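Local coordinates for protein catalase (Bacillus pumilus, PDB 4QOO) that catalyses the breakdown of hydrogen peroxide into water and molecular oxygen, working as a haem enzyme assembled from four chains, at residues D260-L265 with Y290-V295; N130-F135 with T179-D184; D110-A115 with A192-S197. All coordinates share one frame; numbering follows the deposited sequence.

Contacts 2 and 3 lie in the buried interior, and both touch the haem and the bound resorcinol. Contact 1 is only partly buried, on the sheet farther out, its centre about 17 Å from that of contact 3. Contacts 1 and 3 both reach the same antiparallel sheet, whereas contact 2 ties the loop after strand 123-130 to the end of helix 175-181. The chemistry follows the place: contact 1 combines strand pairing with a side-chain amide hydrogen bond and charged side chains, while contact 2 rests on apolar packing against W180, and contact 3 on F114, M194 and the aliphatic part of R112. Contacts 2 and 3 also touch each other, residues 130-131 running beside R112 and S197.

Contact 1 of 3, residues D260-L265 with Y290-V295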
loop_
_atom_site.group_PDB
_atom_site.type_symbol
_atom_site.label_atom_id
_atom_site.label_comp_id
_atom_site.label_asym_id
_atom_site.label_seq_id
_atom_site.Cartn_x
_atom_site.Cartn_y
_atom_site.Cartn_z
ATOM N N ASP A 260 26.815 -30.435 1.916
ATOM C CA ASP A 260 28.138 -29.928 2.015
ATOM C C ASP A 260 28.338 -28.824 1.018
ATOM O O ASP A 260 27.890 -28.911 -0.124
ATOM C CB ASP A 260 29.161 -31.057 1.769
ATOM C CG ASP A 260 29.155 -32.088 2.883
ATOM O OD1 ASP A 260 28.904 -31.721 4.036
ATOM O OD2 ASP A 260 29.440 -33.263 2.599
ATOM N N LEU A 261 29.016 -27.787 1.481
ATOM C CA LEU A 261 29.403 -26.669 0.655
ATOM C C LEU A 261 30.804 -26.853 0.081
ATOM O O LEU A 261 31.761 -27.000 0.828
ATOM C CB LEU A 261 29.344 -25.349 1.484
ATOM C CG LEU A 261 29.603 -24.070 0.706
ATOM C CD1 LEU A 261 28.548 -23.876 -0.378
ATOM C CD2 LEU A 261 29.639 -22.845 1.591
ATOM N N TYR A 262 30.893 -26.763 -1.251
ATOM C CA TYR A 262 32.165 -26.713 -1.967
ATOM C C TYR A 262 32.294 -25.426 -2.731
ATOM O O TYR A 262 31.316 -24.857 -3.151
ATOM C CB TYR A 262 32.209 -27.855 -2.980
ATOM C CG TYR A 262 32.339 -29.209 -2.359
ATOM C CD1 TYR A 262 31.238 -29.847 -1.851
ATOM C CD2 TYR A 262 33.585 -29.827 -2.224
ATOM C CE1 TYR A 262 31.340 -31.086 -1.256
ATOM C CE2 TYR A 262 33.692 -31.028 -1.587
ATOM C CZ TYR A 262 32.568 -31.671 -1.149
ATOM O OH TYR A 262 32.661 -32.880 -0.520
ATOM N N VAL A 263 33.523 -25.015 -2.998
ATOM C CA VAL A 263 33.763 -23.909 -3.915
ATOM C C VAL A 263 34.734 -24.303 -4.987
ATOM O O VAL A 263 35.517 -25.260 -4.813
ATOM C CB VAL A 263 34.293 -22.607 -3.231
ATOM C CG1 VAL A 263 33.229 -22.041 -2.315
ATOM C CG2 VAL A 263 35.549 -22.844 -2.432
ATOM N N GLN A 264 34.639 -23.583 -6.105
ATOM C CA GLN A 264 35.696 -23.570 -7.124
ATOM C C GLN A 264 36.304 -22.213 -7.100
ATOM O O GLN A 264 35.576 -21.222 -6.927
ATOM C CB GLN A 264 35.150 -23.826 -8.516
ATOM C CG GLN A 264 34.578 -25.166 -8.761
ATOM C CD GLN A 264 33.877 -25.228 -10.116
ATOM O OE1 GLN A 264 32.779 -24.677 -10.297
ATOM N NE2 GLN A 264 34.493 -25.961 -11.074
ATOM N N LEU A 265 37.624 -22.161 -7.238
ATOM C CA LEU A 265 38.326 -20.891 -7.222
ATOM C C LEU A 265 39.164 -20.690 -8.478
ATOM O O LEU A 265 39.766 -21.649 -8.964
ATOM C CB LEU A 265 39.245 -20.744 -6.026
ATOM C CG LEU A 265 38.513 -20.671 -4.717
ATOM C CD1 LEU A 265 39.461 -21.021 -3.590
ATOM C CD2 LEU A 265 37.970 -19.267 -4.506
ATOM N N TYR A 290 39.160 -26.752 -12.356
ATOM C CA TYR A 290 38.944 -25.987 -11.138
ATOM C C TYR A 290 38.220 -26.921 -10.158
ATOM O O TYR A 290 36.982 -26.923 -10.091
ATOM C CB TYR A 290 38.082 -24.761 -11.447
ATOM C CG TYR A 290 38.743 -23.904 -12.483
ATOM C CD1 TYR A 290 39.790 -23.073 -12.155
ATOM C CD2 TYR A 290 38.348 -23.973 -13.803
ATOM C CE1 TYR A 290 40.439 -22.324 -13.139
ATOM C CE2 TYR A 290 38.983 -23.233 -14.784
ATOM C CZ TYR A 290 40.029 -22.427 -14.441
ATOM O OH TYR A 290 40.644 -21.655 -15.398
ATOM N N PRO A 291 38.991 -27.682 -9.377
ATOM C CA PRO A 291 38.410 -28.718 -8.570
ATOM C C PRO A 291 37.574 -28.150 -7.419
ATOM O O PRO A 291 37.842 -27.070 -6.886
ATOM C CB PRO A 291 39.631 -29.481 -8.022
ATOM C CG PRO A 291 40.729 -29.136 -8.938
ATOM C CD PRO A 291 40.477 -27.739 -9.359
ATOM N N LEU A 292 36.551 -28.916 -7.054
ATOM C CA LEU A 292 35.725 -28.574 -5.894
ATOM C C LEU A 292 36.524 -28.690 -4.619
ATOM O O LEU A 292 37.243 -29.672 -4.403
ATOM C CB LEU A 292 34.520 -29.494 -5.815
ATOM C CG LEU A 292 33.466 -29.448 -6.909
ATOM C CD1 LEU A 292 32.199 -30.180 -6.488
ATOM C CD2 LEU A 292 33.070 -28.048 -7.183
ATOM N N GLN A 293 36.439 -27.669 -3.797
ATOM C CA GLN A 293 37.188 -27.584 -2.549
ATOM C C GLN A 293 36.193 -27.507 -1.410
ATOM O O GLN A 293 35.296 -26.635 -1.425
ATOM C CB GLN A 293 38.046 -26.332 -2.559
ATOM C CG GLN A 293 39.097 -26.332 -3.664
ATOM C CD GLN A 293 40.119 -25.239 -3.451
ATOM O OE1 GLN A 293 40.644 -25.069 -2.348
ATOM N NE2 GLN A 293 40.378 -24.465 -4.484
ATOM N N LYS A 294 36.273 -28.433 -0.462
ATOM C CA LYS A 294 35.273 -28.477 0.599
ATOM C C LYS A 294 35.418 -27.303 1.567
ATOM O O LYS A 294 36.530 -26.970 2.003
ATOM C CB LYS A 294 35.361 -29.779 1.364
ATOM C CG LYS A 294 34.171 -29.958 2.275
ATOM C CD LYS A 294 34.001 -31.414 2.646
ATOM C CE LYS A 294 32.773 -31.541 3.526
ATOM N NZ LYS A 294 32.925 -32.754 4.357
ATOM N N VAL A 295 34.272 -26.722 1.961
ATOM C CA VAL A 295 34.239 -25.622 2.920
ATOM C C VAL A 295 33.612 -26.015 4.224
ATOM O O VAL A 295 34.189 -25.763 5.285
ATOM C CB VAL A 295 33.502 -24.383 2.381
ATOM C CG1 VAL A 295 33.510 -23.277 3.446
ATOM C CG2 VAL A 295 34.166 -23.929 1.104
HETATM O O HOH W 1 39.006 -24.624 -7.878
#
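With chi1 near -169° K294 sends its extended chain across the ring of Y262, whose own CG stands anti to the carbonyl carbon (chi1 -70°). K294 CB lies 3.6 Å from Y262 CE2, CG sits over one ring face, and CD passes 3.7 Å from Y262 OH. At the tip, K294 NZ makes a long salt bridge to D260 OD2 (3.9 Å); the stronger partners lie outside, E70 for the lysine and R297 for the aspartate. Strands 258-267 and 293-302 pair antiparallel in the catalase barrel. V263 N donates to Q293 O at 2.9 Å, Q293 N donates back to V263 O at 2.8 Å, and V295 N bonds L261 O. V263 CG2 meets V295 CG2 at 3.9 Å. Where residues 290-292 lead into the second strand, Q264 NE2 reaches Y290 O (2.8 Å, 164° at the hydrogen), the acceptor lying in the amide plane. A water bridges L265 N and P291 O. Since H217 also holds Q264 OE1 and W285 O takes a second bond from NE2, the amide is fixed in rotation, while D260 and K294, each engaged more strongly elsewhere, probably add only a weak electrostatic tie.

Contact 2 of 3, residues N130-F135 with T179-D184; sequences NNLPIF and TWLFSD. With HEM (protoporphyrin IX containing Fe), chain E; RCO (resorcinol), chain G.
W180 presents one face of its indole to P133 and I134, and its atoms can be followed outward. CB heads toward residues 130-135; chi1 of -71° sends the indole toward the loop and chi2 of 72° turns a face to P133. At the five-membered ring, CD1 meets I134 CD1 at 3.7 Å and NE1 lies only slightly farther from the same methyl. At the six-membered ring, CE3 has L132 CD2 4.1 Å away, approaching obliquely. CZ3 is 3.6 Å from P133 CD, and at the far end CH2 is 3.6 Å from P133 CG. The proline CD stands over the face, 15° off the normal of the six-membered ring and offset toward the rim, a CH-pi contact in which the polarised C-H beside the amide nitrogen faces the pi cloud. The isoleucine chain covers the same face with CG1.

L132 forks between two partners: while CD2 touches the indole, CD1 packs on L181 CD1 at 3.9 Å. The other methyl of that leucine, L181 CD2, lies next to the resorcinol ring. The backbone at W180 is held as well, W180 O accepting from S183 OG at 2.7 Å and from S183 N.

The loop thus bridges two surroundings. F135 turns a ring face to the haem methyl CMC, and L132, P133 and I134 seal against the end of helix 175-181. K428 of helix 423-431 adds a cation-pi contact to W180, and F182 packs on helix 434-448, so the haem-side loop is joined through this helix end to the C-terminal helices.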
loop_
_atom_site.group_PDB
_atom_site.type_symbol
_atom_site.label_atom_id
_atom_site.label_comp_id
_atom_site.label_asym_id
_atom_site.label_seq_id
_atom_site.Cartn_x
_atom_site.Cartn_y
_atom_site.Cartn_z
ATOM N N ASN A 130 19.997 -21.594 -7.005
ATOM C CA ASN A 130 19.068 -22.530 -7.508
ATOM C C ASN A 130 19.713 -23.920 -7.443
ATOM O O ASN A 130 20.924 -24.032 -7.270
ATOM C CB ASN A 130 18.704 -22.241 -8.972
ATOM C CG ASN A 130 17.602 -21.201 -9.184
ATOM O OD1 ASN A 130 16.792 -20.904 -8.320
ATOM N ND2 ASN A 130 17.505 -20.732 -10.442
ATOM N N ASN A 131 18.958 -24.966 -7.688
ATOM C CA ASN A 131 19.578 -26.312 -7.853
ATOM C C ASN A 131 20.487 -26.394 -9.060
ATOM O O ASN A 131 21.655 -26.802 -8.931
ATOM C CB ASN A 131 18.512 -27.421 -7.830
ATOM C CG ASN A 131 17.583 -27.391 -9.020
ATOM O OD1 ASN A 131 17.275 -26.326 -9.591
ATOM N ND2 ASN A 131 17.154 -28.562 -9.423
ATOM N N LEU A 132 20.004 -25.940 -10.226
ATOM C CA LEU A 132 20.786 -26.025 -11.488
ATOM C C LEU A 132 21.873 -24.916 -11.487
ATOM O O LEU A 132 21.668 -23.820 -10.939
ATOM C CB LEU A 132 19.888 -25.880 -12.730
ATOM C CG LEU A 132 18.723 -26.883 -12.776
ATOM C CD1 LEU A 132 17.885 -26.616 -14.014
ATOM C CD2 LEU A 132 19.257 -28.313 -12.816
ATOM N N PRO A 133 23.041 -25.195 -12.067
ATOM C CA PRO A 133 24.206 -24.295 -11.863
ATOM C C PRO A 133 24.383 -23.169 -12.891
ATOM O O PRO A 133 25.325 -22.383 -12.780
ATOM C CB PRO A 133 25.415 -25.286 -11.932
ATOM C CG PRO A 133 24.940 -26.316 -12.861
ATOM C CD PRO A 133 23.451 -26.479 -12.651
ATOM N N ILE A 134 23.483 -23.093 -13.863
ATOM C CA ILE A 134 23.531 -22.078 -14.937
ATOM C C ILE A 134 22.159 -21.442 -15.133
ATOM O O ILE A 134 21.224 -21.787 -14.429
ATOM C CB ILE A 134 23.973 -22.668 -16.243
ATOM C CG1 ILE A 134 23.148 -23.927 -16.553
ATOM C CG2 ILE A 134 25.435 -23.077 -16.199
ATOM C CD1 ILE A 134 23.201 -24.313 -17.993
ATOM N N PHE A 135 22.056 -20.504 -16.041
ATOM C CA PHE A 135 20.793 -19.834 -16.267
ATOM C C PHE A 135 20.477 -19.721 -17.767
ATOM O O PHE A 135 21.310 -19.986 -18.587
ATOM C CB PHE A 135 20.758 -18.467 -15.554
ATOM C CG PHE A 135 19.378 -18.065 -15.059
ATOM C CD1 PHE A 135 18.727 -18.819 -14.118
ATOM C CD2 PHE A 135 18.732 -16.953 -15.573
ATOM C CE1 PHE A 135 17.467 -18.458 -13.635
ATOM C CE2 PHE A 135 17.480 -16.584 -15.108
ATOM C CZ PHE A 135 16.851 -17.349 -14.151
ATOM N N THR A 179 19.275 -27.850 -21.770
ATOM C CA THR A 179 19.870 -29.185 -21.816
ATOM C C THR A 179 19.924 -29.842 -20.405
ATOM O O THR A 179 19.804 -31.067 -20.278
ATOM C CB THR A 179 21.230 -29.120 -22.563
ATOM O OG1 THR A 179 20.990 -28.524 -23.840
ATOM C CG2 THR A 179 21.862 -30.453 -22.746
ATOM N N TRP A 180 20.042 -29.028 -19.357
ATOM C CA TRP A 180 19.916 -29.514 -17.984
ATOM C C TRP A 180 18.463 -29.627 -17.536
ATOM O O TRP A 180 18.056 -30.623 -16.937
ATOM C CB TRP A 180 20.628 -28.561 -16.986
ATOM C CG TRP A 180 22.050 -28.499 -16.961
ATOM C CD1 TRP A 180 22.863 -27.946 -17.888
ATOM C CD2 TRP A 180 22.910 -28.946 -15.874
ATOM N NE1 TRP A 180 24.166 -28.003 -17.459
ATOM C CE2 TRP A 180 24.231 -28.670 -16.261
ATOM C CE3 TRP A 180 22.678 -29.614 -14.650
ATOM C CZ2 TRP A 180 25.337 -28.996 -15.463
ATOM C CZ3 TRP A 180 23.757 -29.875 -13.838
ATOM C CH2 TRP A 180 25.073 -29.603 -14.248
ATOM N N LEU A 181 17.668 -28.599 -17.826
ATOM C CA LEU A 181 16.296 -28.537 -17.325
ATOM C C LEU A 181 15.388 -29.613 -17.923
ATOM O O LEU A 181 14.470 -30.082 -17.242
ATOM C CB LEU A 181 15.698 -27.154 -17.624
ATOM C CG LEU A 181 14.294 -26.905 -17.114
ATOM C CD1 LEU A 181 14.302 -26.886 -15.609
ATOM C CD2 LEU A 181 13.826 -25.579 -17.686
ATOM N N PHE A 182 15.685 -30.066 -19.153
ATOM C CA PHE A 182 14.885 -31.111 -19.750
ATOM C C PHE A 182 15.436 -32.510 -19.568
ATOM O O PHE A 182 14.819 -33.480 -20.042
ATOM C CB PHE A 182 14.550 -30.785 -21.197
ATOM C CG PHE A 182 13.420 -29.799 -21.317
ATOM C CD1 PHE A 182 12.120 -30.235 -21.356
ATOM C CD2 PHE A 182 13.682 -28.446 -21.380
ATOM C CE1 PHE A 182 11.076 -29.345 -21.435
ATOM C CE2 PHE A 182 12.643 -27.540 -21.476
ATOM C CZ PHE A 182 11.343 -27.992 -21.534
ATOM N N SER A 183 16.529 -32.642 -18.818
ATOM C CA SER A 183 16.873 -33.919 -18.138
ATOM C C SER A 183 15.857 -34.149 -17.052
ATOM O O SER A 183 15.025 -33.278 -16.781
ATOM C CB SER A 183 18.278 -33.904 -17.576
ATOM O OG SER A 183 18.359 -33.232 -16.330
ATOM N N ASP A 184 15.860 -35.308 -16.420
ATOM C CA ASP A 184 14.889 -35.482 -15.348
ATOM C C ASP A 184 15.215 -34.579 -14.106
ATOM O O ASP A 184 14.418 -34.465 -13.212
ATOM C CB ASP A 184 14.732 -36.931 -14.944
ATOM C CG ASP A 184 13.978 -37.781 -16.004
ATOM O OD1 ASP A 184 13.168 -37.259 -16.825
ATOM O OD2 ASP A 184 14.237 -39.022 -15.987
HETATM C CHA HEM E . 13.256 -14.726 -6.243
HETATM C CHB HEM E . 14.445 -11.479 -9.591
HETATM C CHC HEM E . 17.719 -14.677 -11.342
HETATM C CHD HEM E . 17.018 -17.516 -7.500
HETATM C C1A HEM E . 13.283 -13.594 -7.016
HETATM C C2A HEM E . 12.400 -12.496 -6.834
HETATM C C3A HEM E . 12.728 -11.576 -7.781
HETATM C C4A HEM E . 13.820 -12.112 -8.535
HETATM C CMA HEM E . 12.109 -10.201 -7.968
HETATM C CAA HEM E . 11.332 -12.377 -5.747
HETATM C CBA HEM E . 12.079 -12.254 -4.388
HETATM C CGA HEM E . 11.260 -11.835 -3.153
HETATM O O1A HEM E . 11.743 -11.910 -1.999
HETATM O O2A HEM E . 10.114 -11.366 -3.319
HETATM C C1B HEM E . 15.440 -12.120 -10.382
HETATM C C2B HEM E . 16.032 -11.505 -11.531
HETATM C C3B HEM E . 16.906 -12.389 -12.036
HETATM C C4B HEM E . 16.896 -13.564 -11.135
HETATM C CMB HEM E . 15.755 -10.150 -12.126
HETATM C CAB HEM E . 17.809 -12.213 -13.190
HETATM C CBB HEM E . 18.056 -10.976 -13.619
HETATM C C1C HEM E . 17.843 -15.710 -10.419
HETATM C C2C HEM E . 18.933 -16.570 -10.319
HETATM C C3C HEM E . 18.708 -17.388 -9.246
HETATM C C4C HEM E . 17.515 -16.996 -8.648
HETATM C CMC HEM E . 20.093 -16.647 -11.246
HETATM C CAC HEM E . 19.590 -18.366 -8.696
HETATM C CBC HEM E . 20.856 -18.227 -8.951
HETATM C C1D HEM E . 15.908 -16.940 -6.882
HETATM C C2D HEM E . 15.332 -17.587 -5.707
HETATM C C3D HEM E . 14.274 -16.820 -5.338
HETATM C C4D HEM E . 14.211 -15.717 -6.328
HETATM C CMD HEM E . 15.930 -18.848 -5.112
HETATM C CAD HEM E . 13.355 -17.096 -4.175
HETATM C CBD HEM E . 13.973 -16.546 -2.861
HETATM C CGD HEM E . 12.993 -16.815 -1.747
HETATM O O1D HEM E . 13.021 -17.952 -1.199
HETATM O O2D HEM E . 12.167 -15.887 -1.437
HETATM N NA HEM E . 14.171 -13.343 -8.022
HETATM N NB HEM E . 16.024 -13.300 -10.197
HETATM N NC HEM E . 17.063 -15.932 -9.337
HETATM N ND HEM E . 15.224 -15.830 -7.227
HETATM FE FE HEM E . 15.622 -14.620 -8.639
HETATM C C1 RCO G . 10.569 -23.895 -16.851
HETATM C C2 RCO G . 9.450 -24.703 -16.766
HETATM C C3 RCO G . 9.032 -25.451 -17.913
HETATM C C4 RCO G . 9.703 -25.347 -19.121
HETATM C C5 RCO G . 10.781 -24.536 -19.182
HETATM C C6 RCO G . 11.213 -23.825 -18.066
HETATM O O1 RCO G . 11.123 -23.189 -15.821
HETATM O O3 RCO G . 7.939 -26.246 -17.876
#

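Contact 3 of 3, residues D110-A115 with A192-S197. With RCO (resorcinol), chain G; HEM (protoporphyrin IX containing Fe), chain E.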
loop_
_atom_site.group_PDB
_atom_site.type_symbol
_atom_site.label_atom_id
_atom_site.label_comp_id
_atom_site.label_asym_id
_atom_site.label_seq_id
_atom_site.Cartn_x
_atom_site.Cartn_y
_atom_site.Cartn_z
ATOM N N ASP A 110 10.796 -27.239 -13.543
ATOM C CA ASP A 110 11.237 -25.870 -13.166
ATOM C C ASP A 110 12.604 -26.026 -12.520
ATOM O O ASP A 110 12.840 -27.010 -11.792
ATOM C CB ASP A 110 10.293 -25.223 -12.096
ATOM C CG ASP A 110 9.445 -24.017 -12.605
ATOM O OD1 ASP A 110 9.566 -23.537 -13.793
ATOM O OD2 ASP A 110 8.559 -23.529 -11.752
ATOM N N PRO A 111 13.427 -24.984 -12.601
ATOM C CA PRO A 111 14.482 -24.898 -11.589
ATOM C C PRO A 111 13.907 -24.841 -10.191
ATOM O O PRO A 111 12.747 -24.460 -10.033
ATOM C CB PRO A 111 15.164 -23.572 -11.906
ATOM C CG PRO A 111 14.708 -23.228 -13.264
ATOM C CD PRO A 111 13.357 -23.758 -13.404
ATOM N N ARG A 112 14.694 -25.225 -9.197
ATOM C CA ARG A 112 14.283 -25.051 -7.824
ATOM C C ARG A 112 15.188 -23.999 -7.149
ATOM O O ARG A 112 16.399 -24.036 -7.290
ATOM C CB ARG A 112 14.416 -26.396 -7.093
ATOM C CG ARG A 112 13.112 -27.151 -6.920
ATOM C CD ARG A 112 12.417 -27.405 -8.240
ATOM N NE ARG A 112 11.223 -28.228 -8.091
ATOM C CZ ARG A 112 10.477 -28.639 -9.120
ATOM N NH1 ARG A 112 10.775 -28.257 -10.366
ATOM N NH2 ARG A 112 9.412 -29.387 -8.922
ATOM N N GLY A 113 14.556 -23.066 -6.457
ATOM C CA GLY A 113 15.286 -22.118 -5.594
ATOM C C GLY A 113 15.907 -22.774 -4.398
ATOM O O GLY A 113 15.333 -23.719 -3.796
ATOM N N PHE A 114 17.027 -22.202 -3.982
ATOM C CA PHE A 114 17.840 -22.720 -2.908
ATOM C C PHE A 114 18.495 -21.497 -2.305
ATOM O O PHE A 114 19.604 -21.116 -2.625
ATOM C CB PHE A 114 18.901 -23.700 -3.500
ATOM C CG PHE A 114 19.525 -24.613 -2.506
ATOM C CD1 PHE A 114 20.044 -24.142 -1.287
ATOM C CD2 PHE A 114 19.752 -25.957 -2.824
ATOM C CE1 PHE A 114 20.671 -25.020 -0.395
ATOM C CE2 PHE A 114 20.355 -26.819 -1.940
ATOM C CZ PHE A 114 20.801 -26.369 -0.706
ATOM N N ALA A 115 17.755 -20.824 -1.422
ATOM C CA ALA A 115 18.123 -19.516 -0.921
ATOM C C ALA A 115 18.556 -19.686 0.540
ATOM O O ALA A 115 17.774 -20.162 1.332
ATOM C CB ALA A 115 16.942 -18.557 -1.052
ATOM N N ALA A 192 15.157 -32.078 -0.468
ATOM C CA ALA A 192 16.295 -32.636 0.266
ATOM C C ALA A 192 17.249 -33.365 -0.670
ATOM O O ALA A 192 18.451 -33.236 -0.552
ATOM C CB ALA A 192 15.814 -33.551 1.374
ATOM N N GLU A 193 16.715 -33.988 -1.711
ATOM C CA GLU A 193 17.503 -34.885 -2.577
ATOM C C GLU A 193 17.830 -34.130 -3.876
ATOM O O GLU A 193 17.453 -34.517 -4.950
ATOM C CB GLU A 193 16.733 -36.173 -2.827
ATOM C CG GLU A 193 16.553 -37.064 -1.599
ATOM C CD GLU A 193 15.778 -38.313 -1.893
ATOM O OE1 GLU A 193 14.594 -38.368 -1.524
ATOM O OE2 GLU A 193 16.319 -39.287 -2.451
ATOM N N MET A 194 18.518 -33.028 -3.706
ATOM C CA MET A 194 18.595 -31.929 -4.675
ATOM C C MET A 194 19.898 -31.198 -4.517
ATOM O O MET A 194 20.379 -30.979 -3.402
ATOM C CB MET A 194 17.432 -30.959 -4.416
ATOM C CG MET A 194 17.234 -29.919 -5.468
ATOM S SD MET A 194 15.832 -28.818 -4.999
ATOM C CE MET A 194 16.412 -27.791 -3.673
ATOM N N ARG A 195 20.493 -30.827 -5.654
ATOM C CA ARG A 195 21.698 -30.047 -5.747
ATOM C C ARG A 195 21.389 -28.598 -5.384
ATOM O O ARG A 195 20.248 -28.189 -5.428
ATOM C CB ARG A 195 22.129 -30.141 -7.223
ATOM C CG ARG A 195 23.433 -29.583 -7.652
ATOM C CD ARG A 195 23.489 -29.495 -9.191
ATOM N NE ARG A 195 23.099 -30.730 -9.910
ATOM C CZ ARG A 195 23.935 -31.664 -10.377
ATOM N NH1 ARG A 195 25.247 -31.520 -10.258
ATOM N NH2 ARG A 195 23.467 -32.748 -10.997
ATOM N N GLY A 196 22.408 -27.850 -4.968
ATOM C CA GLY A 196 22.331 -26.409 -4.908
ATOM C C GLY A 196 23.517 -25.802 -5.633
ATOM O O GLY A 196 24.622 -26.372 -5.640
ATOM N N SER A 197 23.336 -24.600 -6.160
ATOM C CA SER A 197 24.350 -23.878 -6.896
ATOM C C SER A 197 24.209 -22.358 -6.641
ATOM O O SER A 197 23.128 -21.846 -6.644
ATOM C CB SER A 197 24.182 -24.144 -8.354
ATOM O OG SER A 197 24.093 -25.547 -8.660
HETATM C C1 RCO G . 10.569 -23.895 -16.851
HETATM C C2 RCO G . 9.450 -24.703 -16.766
HETATM C C3 RCO G . 9.032 -25.451 -17.913
HETATM C C4 RCO G . 9.703 -25.347 -19.121
HETATM C C5 RCO G . 10.781 -24.536 -19.182
HETATM C C6 RCO G . 11.213 -23.825 -18.066
HETATM O O1 RCO G . 11.123 -23.189 -15.821
HETATM O O3 RCO G . 7.939 -26.246 -17.876
HETATM C CHA HEM E . 13.256 -14.726 -6.243
HETATM C CHB HEM E . 14.445 -11.479 -9.591
HETATM C CHC HEM E . 17.719 -14.677 -11.342
HETATM C CHD HEM E . 17.018 -17.516 -7.500
HETATM C C1A HEM E . 13.283 -13.594 -7.016
HETATM C C2A HEM E . 12.400 -12.496 -6.834
HETATM C C3A HEM E . 12.728 -11.576 -7.781
HETATM C C4A HEM E . 13.820 -12.112 -8.535
HETATM C CMA HEM E . 12.109 -10.201 -7.968
HETATM C CAA HEM E . 11.332 -12.377 -5.747
HETATM C CBA HEM E . 12.079 -12.254 -4.388
HETATM C CGA HEM E . 11.260 -11.835 -3.153
HETATM O O1A HEM E . 11.743 -11.910 -1.999
HETATM O O2A HEM E . 10.114 -11.366 -3.319
HETATM C C1B HEM E . 15.440 -12.120 -10.382
HETATM C C2B HEM E . 16.032 -11.505 -11.531
HETATM C C3B HEM E . 16.906 -12.389 -12.036
HETATM C C4B HEM E . 16.896 -13.564 -11.135
HETATM C CMB HEM E . 15.755 -10.150 -12.126
HETATM C CAB HEM E . 17.809 -12.213 -13.190
HETATM C CBB HEM E . 18.056 -10.976 -13.619
HETATM C C1C HEM E . 17.843 -15.710 -10.419
HETATM C C2C HEM E . 18.933 -16.570 -10.319
HETATM C C3C HEM E . 18.708 -17.388 -9.246
HETATM C C4C HEM E . 17.515 -16.996 -8.648
HETATM C CMC HEM E . 20.093 -16.647 -11.246
HETATM C CAC HEM E . 19.590 -18.366 -8.696
HETATM C CBC HEM E . 20.856 -18.227 -8.951
HETATM C C1D HEM E . 15.908 -16.940 -6.882
HETATM C C2D HEM E . 15.332 -17.587 -5.707
HETATM C C3D HEM E . 14.274 -16.820 -5.338
HETATM C C4D HEM E . 14.211 -15.717 -6.328
HETATM C CMD HEM E . 15.930 -18.848 -5.112
HETATM C CAD HEM E . 13.355 -17.096 -4.175
HETATM C CBD HEM E . 13.973 -16.546 -2.861
HETATM C CGD HEM E . 12.993 -16.815 -1.747
HETATM O O1D HEM E . 13.021 -17.952 -1.199
HETATM O O2D HEM E . 12.167 -15.887 -1.437
HETATM N NA HEM E . 14.171 -13.343 -8.022
HETATM N NB HEM E . 16.024 -13.300 -10.197
HETATM N NC HEM E . 17.063 -15.932 -9.337
HETATM N ND HEM E . 15.224 -15.830 -7.227
HETATM FE FE HEM E . 15.622 -14.620 -8.639
#
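R112 NH1 is gripped by two carbonyls, D110 O at 2.8 Å (147° at the hydrogen) and L108 O, while NH2 goes to E106 O; the same side chain passes M194 with its aliphatic root. The setting is the antiparallel beta-barrel of the catalase fold, where strand 113-120 begins beside the haem and G196 of the short strand 196-197 lies against F114. Its guanidinium fastened to the backbone, R112 offers CB to M194 SD at 3.5 Å, the two chains crossing at about a right angle. M194 is extended as far as SD and then bends (chi3 73°), which swings CE round to F114 CD2, 3.9 Å away.

F114 carries most of the rest. Its CG is anti to the backbone N (chi1 -162°), directing the ring at the second segment, and CD2 comes within 3.3 Å of G196 CA. A CB on G196 would run into that ring carbon, so a residue without a side chain fits this position. R195 O meets the ring edge, 3.5 Å from F114 CD2 and near the ring plane; this buried carbonyl has no hydrogen-bond partner in the model, and the slightly positive C-H edge may partly compensate. W218 stacks on the same phenyl. Replacing F114 with a leucine would probably strip W218 of its stacking partner and R195 O of its aromatic edge.

At the start of the first segment D110 is held on both oxygens: V98 N and I99 N bond OD2, and OD1 accepts from the resorcinol hydroxyl O1 at 2.6 Å. Three residues on, the chain skirts the haem, and G113 CA lies 3.4 Å from haem methyl CMD, where a CB would clash.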